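Local coordinates for heptaprenyl diphosphate synthase (HEPPP synthase) subunit 1 family protein (Staphylococcus aureus, PDB 5H9D), which probably serves as the small subunit of a two-chain heptaprenyl diphosphate synthase, working with a partner prenyltransferase chain in making the long prenyl diphosphate, at residues Gln11-Leu16 and Ser20-Ile25; Ser54-Asp59 and Lys127-Phe132; Asp60-His65 and Tyr168-Val173. One frame throughout, in Å; residues are numbered along the deposited sequence.

Contact 1: Gln11-Leu16 and Ser20-Ile25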
ATOM      1  N   GLN C  11       8.162  16.593   9.297  1.00 78.36           N
ATOM      2  CA  GLN C  11       8.267  15.178   8.934  1.00 76.65           C
ATOM      3  C   GLN C  11       7.702  14.929   7.535  1.00 75.77           C
ATOM      4  O   GLN C  11       8.332  14.241   6.740  1.00 73.32           O
ATOM      5  CB  GLN C  11       7.561  14.274   9.963  1.00 75.15           C
ATOM      6  CG  GLN C  11       8.356  14.048  11.231  1.00 75.21           C
ATOM      7  CD  GLN C  11       7.633  13.196  12.270  1.00 77.12           C
ATOM      8  OE1 GLN C  11       7.358  12.023  12.045  1.00 78.00           O
ATOM      9  NE2 GLN C  11       7.335  13.785  13.418  1.00 76.68           N
ATOM     10  N   ILE C  12       6.529  15.491   7.231  1.00 75.67           N
ATOM     11  CA  ILE C  12       5.920  15.308   5.914  1.00 76.41           C
ATOM     12  C   ILE C  12       6.907  15.817   4.873  1.00 77.75           C
ATOM     13  O   ILE C  12       6.984  15.318   3.750  1.00 78.10           O
ATOM     14  CB  ILE C  12       4.607  16.103   5.773  1.00 75.96           C
ATOM     15  CG1 ILE C  12       3.519  15.500   6.655  1.00 75.03           C
ATOM     16  CG2 ILE C  12       4.147  16.105   4.318  1.00 77.42           C
ATOM     17  CD1 ILE C  12       2.982  14.215   6.162  1.00 75.56           C
ATOM     18  N   GLU C  13       7.666  16.820   5.281  1.00 79.57           N
ATOM     19  CA  GLU C  13       8.674  17.460   4.454  1.00 81.00           C
ATOM     20  C   GLU C  13       9.732  16.489   3.970  1.00 80.11           C
ATOM     21  O   GLU C  13       9.955  16.344   2.771  1.00 79.31           O
ATOM     22  CB  GLU C  13       9.329  18.578   5.260  1.00 84.57           C
ATOM     23  CG  GLU C  13       8.822  19.951   4.913  1.00 87.78           C
ATOM     24  CD  GLU C  13       9.333  20.362   3.569  1.00 89.93           C
ATOM     25  OE1 GLU C  13      10.570  20.523   3.456  1.00 91.81           O
ATOM     26  OE2 GLU C  13       8.515  20.497   2.631  1.00 91.32           O
ATOM     27  N   GLU C  14      10.396  15.833   4.911  1.00 79.20           N
ATOM     28  CA  GLU C  14      11.430  14.879   4.555  1.00 80.02           C
ATOM     29  C   GLU C  14      10.852  13.817   3.625  1.00 78.39           C
ATOM     30  O   GLU C  14      11.412  13.527   2.561  1.00 77.93           O
ATOM     31  CB  GLU C  14      12.011  14.225   5.812  1.00 83.19           C
ATOM     32  CG  GLU C  14      11.003  14.038   6.946  1.00 89.03           C
ATOM     33  CD  GLU C  14      11.327  12.852   7.860  1.00 92.39           C
ATOM     34  OE1 GLU C  14      11.225  11.683   7.394  1.00 91.95           O
ATOM     35  OE2 GLU C  14      11.686  13.097   9.043  1.00 94.07           O
ATOM     36  N   ARG C  15       9.716  13.254   4.037  1.00 76.87           N
ATOM     37  CA  ARG C  15       9.005  12.220   3.284  1.00 73.89           C
ATOM     38  C   ARG C  15       8.558  12.691   1.885  1.00 74.20           C
ATOM     39  O   ARG C  15       8.524  11.894   0.948  1.00 73.15           O
ATOM     40  CB  ARG C  15       7.803  11.707   4.113  1.00 69.83           C
ATOM     41  CG  ARG C  15       7.998  10.330   4.824  1.00 66.32           C
ATOM     42  CD  ARG C  15       9.395  10.170   5.401  1.00 63.37           C
ATOM     43  NE  ARG C  15       9.715   8.848   5.948  1.00 58.34           N
ATOM     44  CZ  ARG C  15       9.192   8.371   7.066  1.00 58.78           C
ATOM     45  NH1 ARG C  15       8.311   9.101   7.728  1.00 60.60           N
ATOM     46  NH2 ARG C  15       9.598   7.214   7.574  1.00 55.31           N
ATOM     47  N   LEU C  16       8.245  13.976   1.732  1.00 74.30           N
ATOM     48  CA  LEU C  16       7.819  14.479   0.435  1.00 75.80           C
ATOM     49  C   LEU C  16       8.917  15.135  -0.400  1.00 76.84           C
ATOM     50  O   LEU C  16       8.639  16.018  -1.217  1.00 78.03           O
ATOM     51  CB  LEU C  16       6.677  15.480   0.593  1.00 76.64           C
ATOM     52  CG  LEU C  16       5.287  14.939   0.876  1.00 77.00           C
ATOM     53  CD1 LEU C  16       4.290  16.083   0.777  1.00 77.64           C
ATOM     54  CD2 LEU C  16       4.963  13.836  -0.132  1.00 77.33           C
ATOM     55  N   SER C  20       7.488  16.606  -7.281  1.00 88.49           N
ATOM     56  CA  SER C  20       7.225  17.839  -8.018  1.00 91.73           C
ATOM     57  C   SER C  20       6.163  18.717  -7.347  1.00 93.18           C
ATOM     58  O   SER C  20       6.501  19.509  -6.463  1.00 93.27           O
ATOM     59  CB  SER C  20       6.819  17.517  -9.463  1.00 93.10           C
ATOM     60  OG  SER C  20       5.690  16.654  -9.525  1.00 95.61           O
ATOM     61  N   GLU C  21       4.894  18.579  -7.738  1.00 94.30           N
ATOM     62  CA  GLU C  21       3.844  19.411  -7.139  1.00 96.88           C
ATOM     63  C   GLU C  21       2.686  18.675  -6.455  1.00 96.55           C
ATOM     64  O   GLU C  21       1.877  18.024  -7.122  1.00 96.58           O
ATOM     65  CB  GLU C  21       3.249  20.358  -8.189  1.00 99.36           C
ATOM     66  CG  GLU C  21       4.253  20.954  -9.164  1.00102.49           C
ATOM     67  CD  GLU C  21       4.048  20.425 -10.578  1.00105.18           C
ATOM     68  OE1 GLU C  21       2.966  20.701 -11.169  1.00104.49           O
ATOM     69  OE2 GLU C  21       4.963  19.728 -11.087  1.00104.42           O
ATOM     70  N   TYR C  22       2.585  18.814  -5.132  1.00 95.64           N
ATOM     71  CA  TYR C  22       1.507  18.174  -4.381  1.00 94.88           C
ATOM     72  C   TYR C  22       0.405  19.143  -3.936  1.00 94.79           C
ATOM     73  O   TYR C  22       0.683  20.243  -3.449  1.00 95.54           O
ATOM     74  CB  TYR C  22       2.077  17.419  -3.181  1.00 95.13           C
ATOM     75  CG  TYR C  22       2.983  18.201  -2.262  1.00 95.29           C
ATOM     76  CD1 TYR C  22       2.465  19.061  -1.296  1.00 95.58           C
ATOM     77  CD2 TYR C  22       4.363  18.006  -2.297  1.00 95.89           C
ATOM     78  CE1 TYR C  22       3.304  19.696  -0.377  1.00 96.21           C
ATOM     79  CE2 TYR C  22       5.209  18.636  -1.389  1.00 96.47           C
ATOM     80  CZ  TYR C  22       4.674  19.474  -0.429  1.00 96.52           C
ATOM     81  OH  TYR C  22       5.512  20.056   0.496  1.00 96.86           O
ATOM     82  N   GLU C  23      -0.846  18.713  -4.092  1.00 93.57           N
ATOM     83  CA  GLU C  23      -2.027  19.523  -3.775  1.00 92.45           C
ATOM     84  C   GLU C  23      -2.078  20.422  -2.519  1.00 91.00           C
ATOM     85  O   GLU C  23      -1.718  21.603  -2.612  1.00 92.37           O
ATOM     86  CB  GLU C  23      -3.288  18.647  -3.821  1.00 93.63           C
ATOM     87  CG  GLU C  23      -4.574  19.417  -4.161  1.00 94.81           C
ATOM     88  CD  GLU C  23      -5.081  19.147  -5.577  1.00 96.32           C
ATOM     89  OE1 GLU C  23      -5.457  17.991  -5.856  1.00 98.20           O
ATOM     90  OE2 GLU C  23      -5.106  20.083  -6.408  1.00 95.62           O
ATOM     91  N   SER C  24      -2.509  19.903  -1.362  1.00 88.10           N
ATOM     92  CA  SER C  24      -2.644  20.763  -0.166  1.00 85.47           C
ATOM     93  C   SER C  24      -2.214  20.232   1.205  1.00 83.07           C
ATOM     94  O   SER C  24      -1.125  20.533   1.689  1.00 83.48           O
ATOM     95  CB  SER C  24      -4.101  21.225  -0.030  1.00 86.70           C
ATOM     96  OG  SER C  24      -4.721  21.456  -1.283  1.00 87.85           O
ATOM     97  N   ILE C  25      -3.120  19.499   1.849  1.00 80.31           N
ATOM     98  CA  ILE C  25      -2.925  18.898   3.176  1.00 78.06           C
ATOM     99  C   ILE C  25      -3.255  19.774   4.401  1.00 78.99           C
ATOM    100  O   ILE C  25      -2.345  20.353   4.986  1.00 79.73           O
ATOM    101  CB  ILE C  25      -1.470  18.392   3.394  1.00 75.12           C
ATOM    102  CG1 ILE C  25      -1.033  17.476   2.259  1.00 73.43           C
ATOM    103  CG2 ILE C  25      -1.395  17.602   4.684  1.00 74.04           C
ATOM    104  CD1 ILE C  25       0.384  17.011   2.378  1.00 70.55           C
TER
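Leu16 sits with one methyl over a face of the Tyr22 ring. Its CD1 lies 3.5 Å from the centroid of the Tyr22 ring, only 13° off the ring normal, so this is a CH-pi contact near the middle of the face. Leu16 CB also approaches Tyr22 CE2, at 4.0 Å. With CG of Leu16 anti to the carbonyl carbon and beside the backbone N (chi1 -77°), the isobutyl group is carried towards the ring.

The same CD1 of Leu16 also meets CD1 of Ile25 at 4.3 Å. One turn back, CG2 of Ile12 reaches that Ile25 CD1 as well, again at 4.3 Å. Ile25 therefore packs against two residues at the end of the helix. At the phenol end, Glu13 crosses Tyr22 at about a right angle, with its carboxylate plane turned 55° from the ring. Its OE2 is 3.7 Å from Tyr22 OH, a polar approach and not a hydrogen bond.

Ile12 and Ile25 both continue onto Ile77 of helix 70-88, and Ile25 also touches His57. Leu16 follows directly on helix 4-15, where the chain turns into the loop that carries Tyr22 and Ile25. The motif is a helix end followed by a loop that folds back over its apolar side, here at the periphery of an all-helical fold of the terpene synthase clan.

Contact 2: Ser54-Asp59 and Lys127-Phe132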
ATOM      1  N   SER C  54      -3.822  11.903   7.194  1.00 61.92           N
ATOM      2  CA  SER C  54      -4.002  11.163   5.956  1.00 61.67           C
ATOM      3  C   SER C  54      -5.490  10.919   5.738  1.00 61.15           C
ATOM      4  O   SER C  54      -6.042  11.279   4.684  1.00 59.73           O
ATOM      5  CB  SER C  54      -3.227   9.848   5.990  1.00 61.76           C
ATOM      6  OG  SER C  54      -3.489   9.124   7.174  1.00 66.97           O
ATOM      7  N   MET C  55      -6.134  10.345   6.755  1.00 60.11           N
ATOM      8  CA  MET C  55      -7.562  10.054   6.728  1.00 59.79           C
ATOM      9  C   MET C  55      -8.418  11.243   6.239  1.00 60.00           C
ATOM     10  O   MET C  55      -9.242  11.102   5.334  1.00 56.90           O
ATOM     11  CB  MET C  55      -8.008   9.621   8.124  1.00 60.83           C
ATOM     12  CG  MET C  55      -7.409   8.295   8.630  1.00 58.45           C
ATOM     13  SD  MET C  55      -8.057   6.922   7.730  0.53 58.54           S
ATOM     14  CE  MET C  55      -6.768   6.656   6.455  1.00 57.18           C
ATOM     15  N   ARG C  56      -8.217  12.424   6.819  1.00 62.13           N
ATOM     16  CA  ARG C  56      -8.995  13.592   6.385  1.00 62.79           C
ATOM     17  C   ARG C  56      -8.593  14.057   4.976  1.00 62.94           C
ATOM     18  O   ARG C  56      -9.403  14.669   4.258  1.00 60.03           O
ATOM     19  CB  ARG C  56      -8.845  14.741   7.383  1.00 62.85           C
ATOM     20  CG  ARG C  56      -9.611  15.986   6.965  1.00 65.74           C
ATOM     21  CD  ARG C  56      -9.614  17.086   8.025  1.00 68.95           C
ATOM     22  NE  ARG C  56     -10.016  16.584   9.338  1.00 70.26           N
ATOM     23  CZ  ARG C  56      -9.158  16.189  10.273  1.00 70.47           C
ATOM     24  NH1 ARG C  56      -7.851  16.253  10.030  1.00 69.07           N
ATOM     25  NH2 ARG C  56      -9.605  15.714  11.434  1.00 70.36           N
ATOM     26  N   HIS C  57      -7.345  13.753   4.582  1.00 63.31           N
ATOM     27  CA  HIS C  57      -6.849  14.124   3.263  1.00 62.37           C
ATOM     28  C   HIS C  57      -7.501  13.275   2.203  1.00 61.69           C
ATOM     29  O   HIS C  57      -7.952  13.788   1.193  1.00 61.95           O
ATOM     30  CB  HIS C  57      -5.340  13.973   3.173  1.00 64.35           C
ATOM     31  CG  HIS C  57      -4.745  14.624   1.959  1.00 65.92           C
ATOM     32  ND1 HIS C  57      -5.056  15.912   1.582  1.00 67.81           N
ATOM     33  CD2 HIS C  57      -3.835  14.183   1.060  1.00 67.00           C
ATOM     34  CE1 HIS C  57      -4.364  16.240   0.507  1.00 67.08           C
ATOM     35  NE2 HIS C  57      -3.614  15.207   0.170  1.00 70.23           N
ATOM     36  N   LEU C  58      -7.574  11.973   2.446  1.00 61.62           N
ATOM     37  CA  LEU C  58      -8.204  11.059   1.494  1.00 61.61           C
ATOM     38  C   LEU C  58      -9.701  11.332   1.455  1.00 61.37           C
ATOM     39  O   LEU C  58     -10.355  11.140   0.428  1.00 59.92           O
ATOM     40  CB  LEU C  58      -7.921   9.586   1.878  1.00 59.44           C
ATOM     41  CG  LEU C  58      -6.445   9.131   1.920  1.00 57.91           C
ATOM     42  CD1 LEU C  58      -6.301   7.922   2.769  1.00 55.42           C
ATOM     43  CD2 LEU C  58      -5.912   8.861   0.535  1.00 55.08           C
ATOM     44  N   ASP C  59     -10.252  11.780   2.573  1.00 62.95           N
ATOM     45  CA  ASP C  59     -11.673  12.090   2.594  1.00 66.16           C
ATOM     46  C   ASP C  59     -11.925  13.178   1.586  1.00 67.65           C
ATOM     47  O   ASP C  59     -12.752  13.041   0.687  1.00 68.99           O
ATOM     48  CB  ASP C  59     -12.100  12.606   3.956  1.00 67.25           C
ATOM     49  CG  ASP C  59     -12.615  11.514   4.852  1.00 68.87           C
ATOM     50  OD1 ASP C  59     -13.262  10.586   4.312  1.00 68.94           O
ATOM     51  OD2 ASP C  59     -12.388  11.596   6.083  1.00 67.41           O
ATOM     52  N   LYS C 127     -17.262   9.266  17.525  1.00 56.10           N
ATOM     53  CA  LYS C 127     -16.196   8.300  17.267  1.00 54.68           C
ATOM     54  C   LYS C 127     -15.243   8.849  16.228  1.00 56.35           C
ATOM     55  O   LYS C 127     -14.048   9.042  16.509  1.00 57.90           O
ATOM     56  CB  LYS C 127     -16.763   6.988  16.723  1.00 55.23           C
ATOM     57  CG  LYS C 127     -17.591   6.137  17.666  1.00 54.18           C
ATOM     58  CD  LYS C 127     -16.758   5.260  18.521  1.00 51.81           C
ATOM     59  CE  LYS C 127     -17.652   4.277  19.214  1.00 53.97           C
ATOM     60  NZ  LYS C 127     -17.399   2.879  18.728  1.00 57.77           N
ATOM     61  N   ILE C 128     -15.753   9.091  15.022  1.00 53.52           N
ATOM     62  CA  ILE C 128     -14.886   9.612  13.980  1.00 55.12           C
ATOM     63  C   ILE C 128     -14.097  10.844  14.473  1.00 58.14           C
ATOM     64  O   ILE C 128     -12.885  10.974  14.235  1.00 59.23           O
ATOM     65  CB  ILE C 128     -15.687  10.015  12.720  1.00 53.74           C
ATOM     66  CG1 ILE C 128     -16.178   8.775  11.984  1.00 52.38           C
ATOM     67  CG2 ILE C 128     -14.862  10.888  11.833  1.00 49.86           C
ATOM     68  CD1 ILE C 128     -17.164   9.096  10.854  1.00 51.39           C
ATOM     69  N   GLU C 129     -14.765  11.731  15.198  1.00 59.27           N
ATOM     70  CA  GLU C 129     -14.103  12.938  15.650  1.00 59.48           C
ATOM     71  C   GLU C 129     -13.232  12.909  16.903  1.00 58.93           C
ATOM     72  O   GLU C 129     -12.444  13.803  17.094  1.00 58.04           O
ATOM     73  CB  GLU C 129     -15.129  14.021  15.802  1.00 60.06           C
ATOM     74  CG  GLU C 129     -14.665  15.282  15.194  1.00 64.80           C
ATOM     75  CD  GLU C 129     -14.653  15.210  13.693  1.00 67.41           C
ATOM     76  OE1 GLU C 129     -15.740  14.974  13.105  1.00 65.48           O
ATOM     77  OE2 GLU C 129     -13.553  15.389  13.113  1.00 69.29           O
ATOM     78  N   THR C 130     -13.342  11.873  17.725  1.00 59.26           N
ATOM     79  CA  THR C 130     -12.589  11.788  18.980  1.00 59.09           C
ATOM     80  C   THR C 130     -11.751  10.527  19.175  1.00 60.31           C
ATOM     81  O   THR C 130     -10.775  10.533  19.920  1.00 58.11           O
ATOM     82  CB  THR C 130     -13.558  11.868  20.205  1.00 59.17           C
ATOM     83  OG1 THR C 130     -14.530  10.810  20.121  1.00 57.52           O
ATOM     84  CG2 THR C 130     -14.278  13.205  20.241  1.00 55.71           C
ATOM     85  N   LEU C 131     -12.158   9.451  18.503  1.00 63.41           N
ATOM     86  CA  LEU C 131     -11.510   8.146  18.589  1.00 63.85           C
ATOM     87  C   LEU C 131      -9.996   8.162  18.547  1.00 66.45           C
ATOM     88  O   LEU C 131      -9.370   7.603  19.443  1.00 69.46           O
ATOM     89  CB  LEU C 131     -12.050   7.242  17.493  1.00 63.47           C
ATOM     90  CG  LEU C 131     -11.991   5.728  17.706  1.00 64.78           C
ATOM     91  CD1 LEU C 131     -12.574   5.365  19.079  1.00 63.95           C
ATOM     92  CD2 LEU C 131     -12.766   5.024  16.575  1.00 62.17           C
ATOM     93  N   PHE C 132      -9.373   8.785  17.550  1.00 66.64           N
ATOM     94  CA  PHE C 132      -7.916   8.766  17.554  1.00 69.05           C
ATOM     95  C   PHE C 132      -7.316   9.437  18.771  1.00 70.59           C
ATOM     96  O   PHE C 132      -6.456   8.864  19.418  1.00 71.21           O
ATOM     97  CB  PHE C 132      -7.327   9.369  16.281  1.00 69.49           C
ATOM     98  CG  PHE C 132      -7.587   8.541  15.059  1.00 69.71           C
ATOM     99  CD1 PHE C 132      -7.693   7.150  15.163  1.00 67.53           C
ATOM    100  CD2 PHE C 132      -7.774   9.145  13.814  1.00 68.92           C
ATOM    101  CE1 PHE C 132      -7.988   6.379  14.058  1.00 68.24           C
ATOM    102  CE2 PHE C 132      -8.066   8.374  12.701  1.00 69.64           C
ATOM    103  CZ  PHE C 132      -8.177   6.983  12.825  1.00 69.47           C
TER
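The Phe132 ring meets Met55 obliquely. Its CE2 is 4.1 Å from Met55 CG, and the two side chains cross at about a right angle. The first torsion of Met55 (chi1 -65°) puts CG at the ring, and bends at chi2 and chi3 lead the end of the chain away. The second flat group is the Arg56 guanidinium. Glu129 OE2 lies off its edge, close to its plane, but NH2 of Arg56 and OE2 of Glu129 are 4.3 Å apart. That is too long for a salt bridge, though the opposite charges probably still attract.

Each of these polar ends has a stronger partner elsewhere. Arg56 forms a salt bridge with Asp52, one turn back on its own helix. Glu129 OE1 probably hydrogen-bonds Tyr168 OH and forms a salt bridge with Lys166.

The two segments are only lightly packed together, burying 84 Å² in all. They belong to helix 43-65 and helix 118-140, near the centre of the chain. Phe132 also packs on Ile101 of helix 91-112, and Ser54 touches Ile77 and Ser78 of helix 70-88. Met55 also touches Asn111 of the farnesyl pyrophosphate synthetase chain, so it meets both Phe132 and the partner subunit.

Contact 3: Asp60-His65 and Tyr168-Val173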
ATOM      1  N   ASP C  60     -11.166  14.256   1.754  1.00 69.97           N
ATOM      2  CA  ASP C  60     -11.236  15.452   0.924  1.00 72.02           C
ATOM      3  C   ASP C  60     -11.054  15.282  -0.567  1.00 71.74           C
ATOM      4  O   ASP C  60     -11.646  16.017  -1.341  1.00 72.96           O
ATOM      5  CB  ASP C  60     -10.225  16.483   1.426  1.00 73.78           C
ATOM      6  CG  ASP C  60     -10.574  17.002   2.807  1.00 77.48           C
ATOM      7  OD1 ASP C  60     -11.786  16.992   3.148  1.00 79.81           O
ATOM      8  OD2 ASP C  60      -9.656  17.426   3.545  1.00 77.72           O
ATOM      9  N   ILE C  61     -10.218  14.337  -0.971  1.00 70.75           N
ATOM     10  CA  ILE C  61      -9.971  14.108  -2.380  1.00 69.56           C
ATOM     11  C   ILE C  61     -11.262  13.961  -3.188  1.00 69.63           C
ATOM     12  O   ILE C  61     -11.375  14.492  -4.285  1.00 69.34           O
ATOM     13  CB  ILE C  61      -9.043  12.874  -2.546  1.00 69.41           C
ATOM     14  CG1 ILE C  61      -7.605  13.289  -2.185  1.00 68.09           C
ATOM     15  CG2 ILE C  61      -9.143  12.296  -3.959  1.00 66.17           C
ATOM     16  CD1 ILE C  61      -6.703  12.145  -1.801  1.00 68.01           C
ATOM     17  N   THR C  62     -12.248  13.280  -2.630  1.00 69.59           N
ATOM     18  CA  THR C  62     -13.497  13.077  -3.341  1.00 71.07           C
ATOM     19  C   THR C  62     -14.486  14.256  -3.200  1.00 73.00           C
ATOM     20  O   THR C  62     -15.413  14.394  -4.003  1.00 71.78           O
ATOM     21  CB  THR C  62     -14.162  11.744  -2.882  1.00 69.90           C
ATOM     22  OG1 THR C  62     -13.156  10.740  -2.692  1.00 71.89           O
ATOM     23  CG2 THR C  62     -15.090  11.221  -3.945  1.00 69.01           C
ATOM     24  N   TYR C  63     -14.286  15.105  -2.186  1.00 76.15           N
ATOM     25  CA  TYR C  63     -15.165  16.266  -1.960  1.00 78.60           C
ATOM     26  C   TYR C  63     -14.660  17.583  -2.570  1.00 79.09           C
ATOM     27  O   TYR C  63     -15.446  18.371  -3.097  1.00 78.93           O
ATOM     28  CB  TYR C  63     -15.421  16.499  -0.469  1.00 79.32           C
ATOM     29  CG  TYR C  63     -16.551  17.487  -0.255  1.00 82.84           C
ATOM     30  CD1 TYR C  63     -17.789  17.298  -0.882  1.00 84.23           C
ATOM     31  CD2 TYR C  63     -16.391  18.617   0.559  1.00 84.30           C
ATOM     32  CE1 TYR C  63     -18.848  18.215  -0.708  1.00 85.49           C
ATOM     33  CE2 TYR C  63     -17.444  19.543   0.741  1.00 84.94           C
ATOM     34  CZ  TYR C  63     -18.667  19.334   0.101  1.00 85.90           C
ATOM     35  OH  TYR C  63     -19.697  20.247   0.246  1.00 86.03           O
ATOM     36  N   ASN C  64     -13.362  17.839  -2.468  1.00 79.89           N
ATOM     37  CA  ASN C  64     -12.791  19.043  -3.044  1.00 80.95           C
ATOM     38  C   ASN C  64     -12.362  18.755  -4.490  1.00 81.17           C
ATOM     39  O   ASN C  64     -11.858  19.629  -5.193  1.00 82.28           O
ATOM     40  CB  ASN C  64     -11.593  19.524  -2.213  1.00 82.01           C
ATOM     41  CG  ASN C  64     -12.012  20.223  -0.924  1.00 83.87           C
ATOM     42  OD1 ASN C  64     -13.077  20.833  -0.861  1.00 85.44           O
ATOM     43  ND2 ASN C  64     -11.162  20.157   0.101  1.00 84.18           N
ATOM     44  N   HIS C  65     -12.595  17.528  -4.932  1.00 81.32           N
ATOM     45  CA  HIS C  65     -12.229  17.090  -6.280  1.00 82.24           C
ATOM     46  C   HIS C  65     -10.733  17.128  -6.576  1.00 81.24           C
ATOM     47  O   HIS C  65     -10.334  17.382  -7.702  1.00 79.64           O
ATOM     48  CB  HIS C  65     -12.961  17.911  -7.341  1.00 84.30           C
ATOM     49  CG  HIS C  65     -14.396  17.533  -7.515  1.00 84.81           C
ATOM     50  ND1 HIS C  65     -15.333  17.690  -6.516  1.00 84.96           N
ATOM     51  CD2 HIS C  65     -15.058  17.011  -8.574  1.00 84.81           C
ATOM     52  CE1 HIS C  65     -16.511  17.284  -6.952  1.00 84.24           C
ATOM     53  NE2 HIS C  65     -16.373  16.867  -8.198  1.00 85.14           N
ATOM     54  N   TYR C 168     -16.736  13.970   5.093  1.00 86.06           N
ATOM     55  CA  TYR C 168     -17.209  12.596   5.096  1.00 83.51           C
ATOM     56  C   TYR C 168     -18.748  12.650   5.178  1.00 83.50           C
ATOM     57  O   TYR C 168     -19.441  11.646   4.944  1.00 82.72           O
ATOM     58  CB  TYR C 168     -16.596  11.775   6.253  1.00 80.40           C
ATOM     59  CG  TYR C 168     -16.847  12.267   7.662  1.00 76.21           C
ATOM     60  CD1 TYR C 168     -15.834  12.860   8.405  1.00 74.62           C
ATOM     61  CD2 TYR C 168     -18.097  12.134   8.248  1.00 75.35           C
ATOM     62  CE1 TYR C 168     -16.064  13.314   9.692  1.00 74.76           C
ATOM     63  CE2 TYR C 168     -18.344  12.584   9.535  1.00 74.57           C
ATOM     64  CZ  TYR C 168     -17.331  13.182  10.258  1.00 74.88           C
ATOM     65  OH  TYR C 168     -17.614  13.700  11.512  1.00 72.97           O
ATOM     66  N   ASN C 169     -19.274  13.839   5.491  1.00 82.75           N
ATOM     67  CA  ASN C 169     -20.717  14.042   5.545  1.00 82.73           C
ATOM     68  C   ASN C 169     -21.167  14.522   4.141  1.00 82.74           C
ATOM     69  O   ASN C 169     -22.322  14.867   3.929  1.00 82.59           O
ATOM     70  CB  ASN C 169     -21.101  15.061   6.646  1.00 81.91           C
ATOM     71  CG  ASN C 169     -21.699  14.391   7.922  1.00 82.04           C
ATOM     72  OD1 ASN C 169     -21.160  14.534   9.023  1.00 80.47           O
ATOM     73  ND2 ASN C 169     -22.822  13.682   7.767  1.00 80.25           N
ATOM     74  N   GLN C 170     -20.240  14.504   3.183  1.00 83.13           N
ATOM     75  CA  GLN C 170     -20.500  14.900   1.787  1.00 84.09           C
ATOM     76  C   GLN C 170     -21.880  14.502   1.208  1.00 83.21           C
ATOM     77  O   GLN C 170     -22.557  15.329   0.620  1.00 83.23           O
ATOM     78  CB  GLN C 170     -19.366  14.358   0.868  1.00 85.53           C
ATOM     79  CG  GLN C 170     -19.823  13.428  -0.294  1.00 88.31           C
ATOM     80  CD  GLN C 170     -18.673  12.686  -1.029  1.00 90.44           C
ATOM     81  OE1 GLN C 170     -18.085  11.717  -0.518  1.00 90.81           O
ATOM     82  NE2 GLN C 170     -18.365  13.144  -2.238  1.00 91.72           N
ATOM     83  N   SER C 171     -22.302  13.252   1.357  1.00 82.87           N
ATOM     84  CA  SER C 171     -23.595  12.837   0.810  1.00 83.45           C
ATOM     85  C   SER C 171     -24.814  13.302   1.616  1.00 84.54           C
ATOM     86  O   SER C 171     -25.947  12.908   1.321  1.00 84.56           O
ATOM     87  CB  SER C 171     -23.650  11.313   0.651  1.00 82.49           C
ATOM     88  OG  SER C 171     -23.321  10.910  -0.670  1.00 81.61           O
ATOM     89  N   GLU C 172     -24.580  14.121   2.639  1.00 84.87           N
ATOM     90  CA  GLU C 172     -25.653  14.661   3.479  1.00 85.29           C
ATOM     91  C   GLU C 172     -25.591  16.201   3.352  1.00 87.26           C
ATOM     92  O   GLU C 172     -24.499  16.765   3.227  1.00 87.51           O
ATOM     93  CB  GLU C 172     -25.482  14.194   4.943  1.00 82.60           C
ATOM     94  CG  GLU C 172     -26.414  13.018   5.343  1.00 79.57           C
ATOM     95  CD  GLU C 172     -25.711  11.653   5.544  1.00 79.95           C
ATOM     96  OE1 GLU C 172     -24.486  11.525   5.289  1.00 77.34           O
ATOM     97  OE2 GLU C 172     -26.407  10.694   5.959  1.00 77.55           O
ATOM     98  N   VAL C 173     -26.745  16.876   3.349  1.00 88.52           N
ATOM     99  CA  VAL C 173     -26.760  18.334   3.186  1.00 91.03           C
ATOM    100  C   VAL C 173     -26.551  19.154   4.472  1.00 92.11           C
ATOM    101  O   VAL C 173     -26.816  18.675   5.571  1.00 91.66           O
ATOM    102  CB  VAL C 173     -28.054  18.812   2.436  1.00 91.16           C
ATOM    103  CG1 VAL C 173     -29.289  18.641   3.308  1.00 89.99           C
ATOM    104  CG2 VAL C 173     -27.879  20.273   1.983  1.00 92.39           C
TER
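Gln170 reaches across from its loop to Tyr63 and Thr62. Its CB comes first, 3.8 Å from CD1 of Tyr63 and 4.2 Å from CE1 of the same ring. The approach to the ring is oblique. CG is the next step, and beyond it the chain is extended (chi2 -169°), sliding past Tyr63 in the opposite direction. The amide then arrives at Thr62, with its plane 77° from that of the Tyr63 ring.

At the tip the two amide atoms part company. NE2 is 3.7 Å from the backbone O of Thr62, too far to count as a hydrogen bond. It also lies 4.2 Å from Thr62 CG2. OE1 makes a weak hydrogen bond with Thr104 of the farnesyl pyrophosphate synthetase chain.

Gln170 stands in a type I turn from Asn169 to Glu172, closed by Glu172 N to Asn169 O at 2.7 Å. Thr62 and Tyr63 belong to a wider pi-type turn at 61-65. The contact joins the late part of helix 43-65 to the loop before helix 174-180, with Val173 at that helix's N-cap position. Gln170 also touches His112 of helix 91-112, and Thr62 packs on Thr104 of the partner chain.

Overall arrangement
Contacts 2 and 3 share helix 43-65, and their segments alternate along the chain. Their centres are about 13 Å apart. They touch directly: Glu129 OE1 is 2.8 Å from Tyr168 OH, a probable hydrogen bond, while Ile128 packs on the Tyr168 ring. Contact 1 closes earlier in the chain and lies farther out. Its centre is about 19 Å from that of contact 2 and about 22 Å from that of contact 3. It still reaches contact 2 through Ile25 N, 3.7 Å from His57 CE1, whereas it does not touch contact 3. Each contact includes residues beside the farnesyl pyrophosphate synthetase chain, in keeping with a heterodimeric synthase.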